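PDB 2HX5: hypothetical protein from Prochlorococcus marinus, which probably hydrolyses 1,4-dihydroxy-2-naphthoyl-CoA to 1,4-dihydroxy-2-naphthoate and CoA, a step in phylloquinone (vitamin K1) biosynthesis. Local coordinates for residues 102-107 with 116-121; 10-15 with 31-36. All coordinates share one frame; numbering follows the deposited sequence. Where two conformers were deposited one is given.

Contact 1: residues 102-107 with 116-121; sequences VHFEFR and ALIRHL
Residues 102-107 and 116-121 lie on the two strands of a beta hairpin in the antiparallel sheet of a hotdog-fold thioesterase. Val-102 pairs with Ile-118 and Phe-104 with Ala-116, both as hydrogen-bonded pairs. His-103 and Leu-117 form the non-hydrogen-bonded pair between them. Four N-H...O bonds join the strands; that from Ala-116 N to Phe-104 O is the most bent. The shortest runs from Phe-104 N to Ala-116 O at 2.8 Å, and every donor lies in the plane of the carbonyl it meets. CA-H...O contacts add to the pairing, with Leu-117 CA 3.4 Å from Val-102 O.

The tight face carries Val-102, Phe-104, Ala-116 and Ile-118, all buried. Helix 29-45 packs on this face: Phe-104 and Ala-116 both touch Cys-34. Val-102 CG1 lies over one face of the Phe-104 ring, toward its rim. Phe-27 of a second subunit packs on Ile-118.

The other face is looser and partly exposed. His-103 and Leu-117 both hold CG anti to the backbone N (chi1 -177° and -179°). Their side chains merely brush, with His-103 CB 4.1 Å from Leu-117 CD1.

Back on the buried face, Phe-104 and Ile-118 cross obliquely. Phe-104 CG and Ile-118 CG1 are each anti to the carbonyl carbon, and Phe-104 CE1 comes to rest 3.8 Å from Ile-118 CG1.

Contact 2: residues 10-15 with 31-36; sequences LRRVVR and FRWCHE
The aromatic part of this strand-to-helix contact is a cation-pi stack. The guanidinium of Arg-12 lies flat over the five-membered ring of Trp-33, with the planes only 11° apart. Arg-12 CZ sits 3.3 Å from Trp-33 CD1. Arg-12 CD also lies over this ring, giving a CH-pi contact. Arg-12 starts from the crowded chi1 position, with CG between the backbone N and the carbonyl carbon (75°). A bend at chi3 then turns the guanidinium flat across the indole face.

The charged part is a salt-bridge network of Arg-12, Arg-32 and Glu-36. Arg-12 NH1 gives a nearly straight bond to Glu-36 OE1 at 2.9 Å. Arg-32 NH1 holds the other oxygen, Glu-36 OE2, at 3.0 Å. Each oxygen is met from above the carboxylate plane, while each bond stays in the plane of its guanidinium. Glu-36 thus bridges two like charges, whose nitrogens Arg-12 NH2 and Arg-32 NH1 are 3.6 Å apart; its negative charge probably offsets part of their repulsion. Arg-32 of the third subunit brings another like charge close to Arg-32 NH1. Arg-32 NH2 is held by Gln-29 and Asp-18.

Water adds further links. One accepts from Arg-12 NH1 at 2.7 Å and donates to Trp-33 O. Another accepts from Arg-12 NH2 and donates to Glu-36 OE1.

The apolar part is small: Val-14 CG2 meets the far end of the indole at Trp-33 CH2, 3.7 Å away.

In the hotdog fold, helix 29-45 lies against the sheet. Here strand 9-13, at one border of the chain's sheet, reaches that helix through Arg-12, while Trp-33 packs on Leu-86 of strand 85-96 and Phe-106 of strand 99-108.

Overall arrangement
Contact 1 lies within the sheet, and contact 2 ties the strand at one border of the chain's own sheet to the helix packed against it. Their centres are about 12 Å apart, and they touch through Cys-34. Phe-104 CE2 approaches Cys-34 O to 3.2 Å, and Ala-116 CB lies 3.6 Å from Cys-34 SG. Contact 1 is away from the annotated sites. Contact 2 is nearer: the side chain of Val-14 is about 10 Å from that of Asp-20, the predicted active-site residue. Its helix also carries His-35, which lines a pocket holding 2-ethoxyethanol, probably from the crystallisation liquor. The second subunit reaches both contacts; the third reaches contact 2.

Contact 1: residues 102-107 with 116-121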
loop_
_atom_site.group_PDB
_atom_site.type_symbol
_atom_site.label_atom_id
_atom_site.label_comp_id
_atom_site.label_asym_id
_atom_site.label_seq_id
_atom_site.Cartn_x
_atom_site.Cartn_y
_atom_site.Cartn_z
ATOM N N VAL A 102 -0.796 22.117 -2.555
ATOM C CA VAL A 102 -2.203 21.809 -2.587
ATOM C C VAL A 102 -2.641 21.472 -1.185
ATOM O O VAL A 102 -2.024 20.632 -0.555
ATOM C CB VAL A 102 -2.554 20.655 -3.561
ATOM C CG1 VAL A 102 -4.036 20.530 -3.668
ATOM C CG2 VAL A 102 -1.869 20.878 -4.949
ATOM N N HIS A 103 -3.725 22.108 -0.765
ATOM C CA HIS A 103 -4.397 21.819 0.486
ATOM C C HIS A 103 -5.611 20.940 0.167
ATOM O O HIS A 103 -6.348 21.200 -0.814
ATOM C CB HIS A 103 -4.814 23.111 1.195
ATOM C CG HIS A 103 -5.451 22.910 2.523
ATOM N ND1 HIS A 103 -6.814 22.784 2.640
ATOM C CD2 HIS A 103 -4.942 22.900 3.789
ATOM C CE1 HIS A 103 -7.128 22.696 3.924
ATOM N NE2 HIS A 103 -6.005 22.759 4.640
ATOM N N PHE A 104 -5.853 19.916 0.991
ATOM C CA PHE A 104 -6.904 18.965 0.796
ATOM C C PHE A 104 -7.736 18.956 2.051
ATOM O O PHE A 104 -7.212 18.706 3.153
ATOM C CB PHE A 104 -6.301 17.572 0.606
ATOM C CG PHE A 104 -5.323 17.458 -0.546
ATOM C CD1 PHE A 104 -3.991 17.786 -0.416
ATOM C CD2 PHE A 104 -5.779 17.021 -1.792
ATOM C CE1 PHE A 104 -3.106 17.672 -1.471
ATOM C CE2 PHE A 104 -4.896 16.900 -2.819
ATOM C CZ PHE A 104 -3.552 17.220 -2.657
ATOM N N GLU A 105 -9.043 19.163 1.929
ATOM C CA GLU A 105 -9.947 19.071 3.080
ATOM C C GLU A 105 -10.913 17.893 2.861
ATOM O O GLU A 105 -11.523 17.810 1.778
ATOM C CB GLU A 105 -10.720 20.378 3.184
ATOM C CG GLU A 105 -11.682 20.445 4.246
ATOM C CD GLU A 105 -12.470 21.768 4.204
ATOM O OE1 GLU A 105 -11.841 22.829 4.176
ATOM O OE2 GLU A 105 -13.706 21.711 4.149
ATOM N N PHE A 106 -11.047 17.000 3.837
ATOM C CA PHE A 106 -11.896 15.812 3.726
ATOM C C PHE A 106 -13.064 15.972 4.641
ATOM O O PHE A 106 -12.858 16.166 5.865
ATOM C CB PHE A 106 -11.124 14.582 4.180
ATOM C CG PHE A 106 -9.994 14.207 3.275
ATOM C CD1 PHE A 106 -8.785 14.856 3.394
ATOM C CD2 PHE A 106 -10.122 13.182 2.319
ATOM C CE1 PHE A 106 -7.735 14.537 2.563
ATOM C CE2 PHE A 106 -9.056 12.831 1.494
ATOM C CZ PHE A 106 -7.858 13.524 1.604
ATOM N N ARG A 107 -14.285 15.947 4.091
ATOM C CA ARG A 107 -15.487 16.075 4.901
ATOM C C ARG A 107 -16.276 14.771 4.844
ATOM O O ARG A 107 -16.266 14.075 3.838
ATOM C CB ARG A 107 -16.388 17.222 4.412
ATOM C CG ARG A 107 -15.955 18.602 4.871
ATOM C CD ARG A 107 -16.899 19.732 4.424
ATOM N NE ARG A 107 -16.280 21.053 4.620
ATOM C CZ ARG A 107 -16.430 21.830 5.687
ATOM N NH1 ARG A 107 -17.245 21.490 6.682
ATOM N NH2 ARG A 107 -15.786 23.002 5.733
ATOM N N ALA A 116 -4.921 18.035 4.781
ATOM C CA ALA A 116 -3.538 17.756 4.461
ATOM C C ALA A 116 -3.012 18.819 3.538
ATOM O O ALA A 116 -3.754 19.547 2.880
ATOM C CB ALA A 116 -3.398 16.410 3.786
ATOM N N LEU A 117 -1.694 18.891 3.429
ATOM C CA LEU A 117 -1.010 19.868 2.590
ATOM C C LEU A 117 0.163 19.145 1.953
ATOM O O LEU A 117 0.912 18.448 2.656
ATOM C CB LEU A 117 -0.513 21.037 3.452
ATOM C CG LEU A 117 0.192 22.132 2.704
ATOM C CD1 LEU A 117 -0.834 23.047 1.983
ATOM C CD2 LEU A 117 0.983 23.080 3.687
ATOM N N ILE A 118 0.364 19.275 0.643
ATOM C CA ILE A 118 1.448 18.665 -0.104
ATOM C C ILE A 118 2.122 19.760 -0.895
ATOM O O ILE A 118 1.450 20.481 -1.631
ATOM C CB ILE A 118 0.955 17.562 -1.042
ATOM C CG1 ILE A 118 0.316 16.421 -0.265
ATOM C CG2 ILE A 118 2.149 16.983 -1.857
ATOM C CD1 ILE A 118 -0.151 15.223 -1.129
ATOM N N ARG A 119 3.440 19.917 -0.743
ATOM C CA ARG A 119 4.242 20.905 -1.472
ATOM C C ARG A 119 5.198 20.263 -2.428
ATOM O O ARG A 119 5.919 19.353 -2.065
ATOM C CB ARG A 119 5.011 21.759 -0.454
ATOM C CG ARG A 119 5.752 22.929 -1.049
ATOM C CD ARG A 119 6.513 23.753 0.038
ATOM N NE ARG A 119 5.606 24.154 1.099
ATOM C CZ ARG A 119 5.832 24.021 2.425
ATOM N NH1 ARG A 119 7.008 23.613 2.933
ATOM N NH2 ARG A 119 4.868 24.305 3.280
ATOM N N HIS A 120 5.188 20.772 -3.677
ATOM C CA HIS A 120 5.994 20.274 -4.765
ATOM C C HIS A 120 6.996 21.287 -5.253
ATOM O O HIS A 120 6.692 22.490 -5.256
ATOM C CB HIS A 120 5.092 19.971 -5.978
ATOM C CG HIS A 120 4.027 18.928 -5.761
ATOM N ND1 HIS A 120 4.115 17.645 -6.281
ATOM C CD2 HIS A 120 2.823 19.015 -5.132
ATOM C CE1 HIS A 120 3.009 16.982 -5.917
ATOM N NE2 HIS A 120 2.201 17.800 -5.268
ATOM N N LEU A 121 8.129 20.805 -5.739
ATOM C CA LEU A 121 9.110 21.636 -6.406
ATOM C C LEU A 121 9.219 21.114 -7.836
ATOM O O LEU A 121 9.305 19.880 -8.039
ATOM C CB LEU A 121 10.454 21.480 -5.678
ATOM C CG LEU A 121 11.677 22.312 -5.958
ATOM C CD1 LEU A 121 11.348 23.807 -5.951
ATOM C CD2 LEU A 121 12.703 21.963 -4.856
#

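Contact 2: residues 10-15 with 31-36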
loop_
_atom_site.group_PDB
_atom_site.type_symbol
_atom_site.label_atom_id
_atom_site.label_comp_id
_atom_site.label_asym_id
_atom_site.label_seq_id
_atom_site.Cartn_x
_atom_site.Cartn_y
_atom_site.Cartn_z
ATOM N N LEU A 10 -14.147 16.829 -5.257
ATOM C CA LEU A 10 -14.063 15.471 -5.697
ATOM C C LEU A 10 -14.658 14.593 -4.603
ATOM O O LEU A 10 -15.023 15.075 -3.523
ATOM C CB LEU A 10 -12.596 15.112 -6.026
ATOM C CG LEU A 10 -11.951 16.007 -7.120
ATOM C CD1 LEU A 10 -10.444 15.810 -7.210
ATOM C CD2 LEU A 10 -12.632 15.779 -8.499
ATOM N N ARG A 11 -14.841 13.314 -4.895
ATOM C CA ARG A 11 -15.479 12.402 -3.981
ATOM C C ARG A 11 -14.768 11.065 -3.983
ATOM O O ARG A 11 -14.262 10.619 -5.014
ATOM C CB ARG A 11 -16.929 12.163 -4.388
ATOM C CG ARG A 11 -17.656 11.081 -3.571
ATOM C CD ARG A 11 -19.132 11.000 -4.027
ATOM N NE ARG A 11 -19.923 10.000 -3.298
ATOM C CZ ARG A 11 -19.863 8.680 -3.489
ATOM N NH1 ARG A 11 -19.034 8.146 -4.393
ATOM N NH2 ARG A 11 -20.650 7.879 -2.767
ATOM N N ARG A 12 -14.704 10.448 -2.819
ATOM C CA ARG A 12 -14.317 9.042 -2.772
ATOM C C ARG A 12 -14.924 8.330 -1.580
ATOM O O ARG A 12 -15.337 8.908 -0.576
ATOM C CB ARG A 12 -12.808 8.857 -2.779
ATOM C CG ARG A 12 -12.115 9.173 -1.467
ATOM C CD ARG A 12 -10.593 8.945 -1.580
ATOM N NE ARG A 12 -10.196 7.569 -1.843
ATOM C CZ ARG A 12 -9.326 7.146 -2.803
ATOM N NH1 ARG A 12 -8.750 7.924 -3.705
ATOM N NH2 ARG A 12 -9.023 5.873 -2.820
ATOM N N VAL A 13 -14.944 7.018 -1.724
ATOM C CA VAL A 13 -15.499 6.137 -0.715
ATOM C C VAL A 13 -14.336 5.334 -0.112
ATOM O O VAL A 13 -13.476 4.772 -0.831
ATOM C CB VAL A 13 -16.567 5.149 -1.283
ATOM C CG1 VAL A 13 -17.182 4.325 -0.171
ATOM C CG2 VAL A 13 -17.618 5.957 -2.114
ATOM N N VAL A 14 -14.302 5.330 1.220
ATOM C CA VAL A 14 -13.306 4.614 2.003
ATOM C C VAL A 14 -13.548 3.083 1.818
ATOM O O VAL A 14 -14.659 2.613 1.964
ATOM C CB VAL A 14 -13.371 4.988 3.512
ATOM C CG1 VAL A 14 -12.305 4.250 4.290
ATOM C CG2 VAL A 14 -13.268 6.535 3.697
ATOM N N ARG A 15 -12.503 2.321 1.470
ATOM C CA ARG A 15 -12.649 0.899 1.222
ATOM C C ARG A 15 -12.006 0.083 2.356
ATOM O O ARG A 15 -11.230 0.631 3.179
ATOM C CB ARG A 15 -12.034 0.558 -0.126
ATOM C CG ARG A 15 -12.737 1.256 -1.300
ATOM C CD ARG A 15 -14.179 0.899 -1.430
ATOM N NE ARG A 15 -14.858 1.540 -2.597
ATOM C CZ ARG A 15 -16.175 1.663 -2.703
ATOM N NH1 ARG A 15 -17.028 1.173 -1.821
ATOM N NH2 ARG A 15 -16.674 2.250 -3.763
ATOM N N PHE A 31 -2.675 10.277 2.559
ATOM C CA PHE A 31 -1.760 10.893 1.581
ATOM C C PHE A 31 -1.881 10.331 0.212
ATOM O O PHE A 31 -1.755 11.036 -0.791
ATOM C CB PHE A 31 -0.324 10.774 2.113
ATOM C CG PHE A 31 -0.039 11.612 3.323
ATOM C CD1 PHE A 31 0.014 13.004 3.232
ATOM C CD2 PHE A 31 0.161 11.008 4.532
ATOM C CE1 PHE A 31 0.246 13.773 4.332
ATOM C CE2 PHE A 31 0.386 11.779 5.653
ATOM C CZ PHE A 31 0.462 13.169 5.528
ATOM N N ARG A 32 -2.089 9.013 0.140
ATOM C CA ARG A 32 -2.387 8.396 -1.153
ATOM C C ARG A 32 -3.652 9.002 -1.780
ATOM O O ARG A 32 -3.743 9.343 -2.960
ATOM C CB ARG A 32 -2.569 6.858 -1.048
ATOM C CG ARG A 32 -3.001 6.264 -2.386
ATOM C CD ARG A 32 -2.963 4.745 -2.261
ATOM N NE ARG A 32 -4.029 4.231 -1.395
ATOM C CZ ARG A 32 -5.282 4.015 -1.761
ATOM N NH1 ARG A 32 -5.755 4.279 -2.966
ATOM N NH2 ARG A 32 -6.127 3.531 -0.878
ATOM N N TRP A 33 -4.675 9.149 -0.952
ATOM C CA TRP A 33 -5.918 9.756 -1.442
ATOM C C TRP A 33 -5.698 11.181 -1.955
ATOM O O TRP A 33 -6.302 11.633 -2.943
ATOM C CB TRP A 33 -7.004 9.789 -0.372
ATOM C CG TRP A 33 -7.420 8.413 0.144
ATOM C CD1 TRP A 33 -7.074 7.203 -0.335
ATOM C CD2 TRP A 33 -8.171 8.175 1.314
ATOM N NE1 TRP A 33 -7.624 6.207 0.437
ATOM C CE2 TRP A 33 -8.301 6.775 1.469
ATOM C CE3 TRP A 33 -8.776 9.021 2.250
ATOM C CZ2 TRP A 33 -8.993 6.204 2.542
ATOM C CZ3 TRP A 33 -9.471 8.450 3.283
ATOM C CH2 TRP A 33 -9.577 7.055 3.422
ATOM N N CYS A 34 -4.866 11.936 -1.240
ATOM C CA CYS A 34 -4.536 13.285 -1.710
ATOM C C CYS A 34 -3.868 13.285 -3.063
ATOM O O CYS A 34 -4.289 13.955 -4.005
ATOM C CB CYS A 34 -3.621 13.962 -0.716
ATOM S SG CYS A 34 -4.329 14.435 0.892
ATOM N N HIS A 35 -2.847 12.453 -3.204
ATOM C CA HIS A 35 -2.116 12.407 -4.448
ATOM C C HIS A 35 -3.025 11.980 -5.589
ATOM O O HIS A 35 -3.043 12.565 -6.689
ATOM C CB HIS A 35 -0.891 11.517 -4.331
ATOM C CG HIS A 35 0.120 11.644 -5.444
ATOM N ND1 HIS A 35 -0.115 11.247 -6.750
ATOM C CD2 HIS A 35 1.400 12.082 -5.401
ATOM C CE1 HIS A 35 1.006 11.429 -7.445
ATOM N NE2 HIS A 35 1.914 11.974 -6.663
ATOM N N GLU A 36 -3.821 10.938 -5.329
ATOM C CA GLU A 36 -4.753 10.501 -6.379
ATOM C C GLU A 36 -5.780 11.568 -6.727
ATOM O O GLU A 36 -6.149 11.717 -7.886
ATOM C CB GLU A 36 -5.505 9.246 -5.946
ATOM C CG GLU A 36 -4.651 8.018 -5.767
ATOM C CD GLU A 36 -5.385 6.713 -5.470
ATOM O OE1 GLU A 36 -6.624 6.775 -5.395
ATOM O OE2 GLU A 36 -4.702 5.674 -5.361
HETATM O O HOH W 1 -7.692 4.238 -5.064
HETATM O O HOH W 2 -8.277 3.299 -4.836
HETATM O O HOH W 3 -8.916 2.998 -1.657
HETATM O O HOH W 4 -8.852 10.608 -4.035
#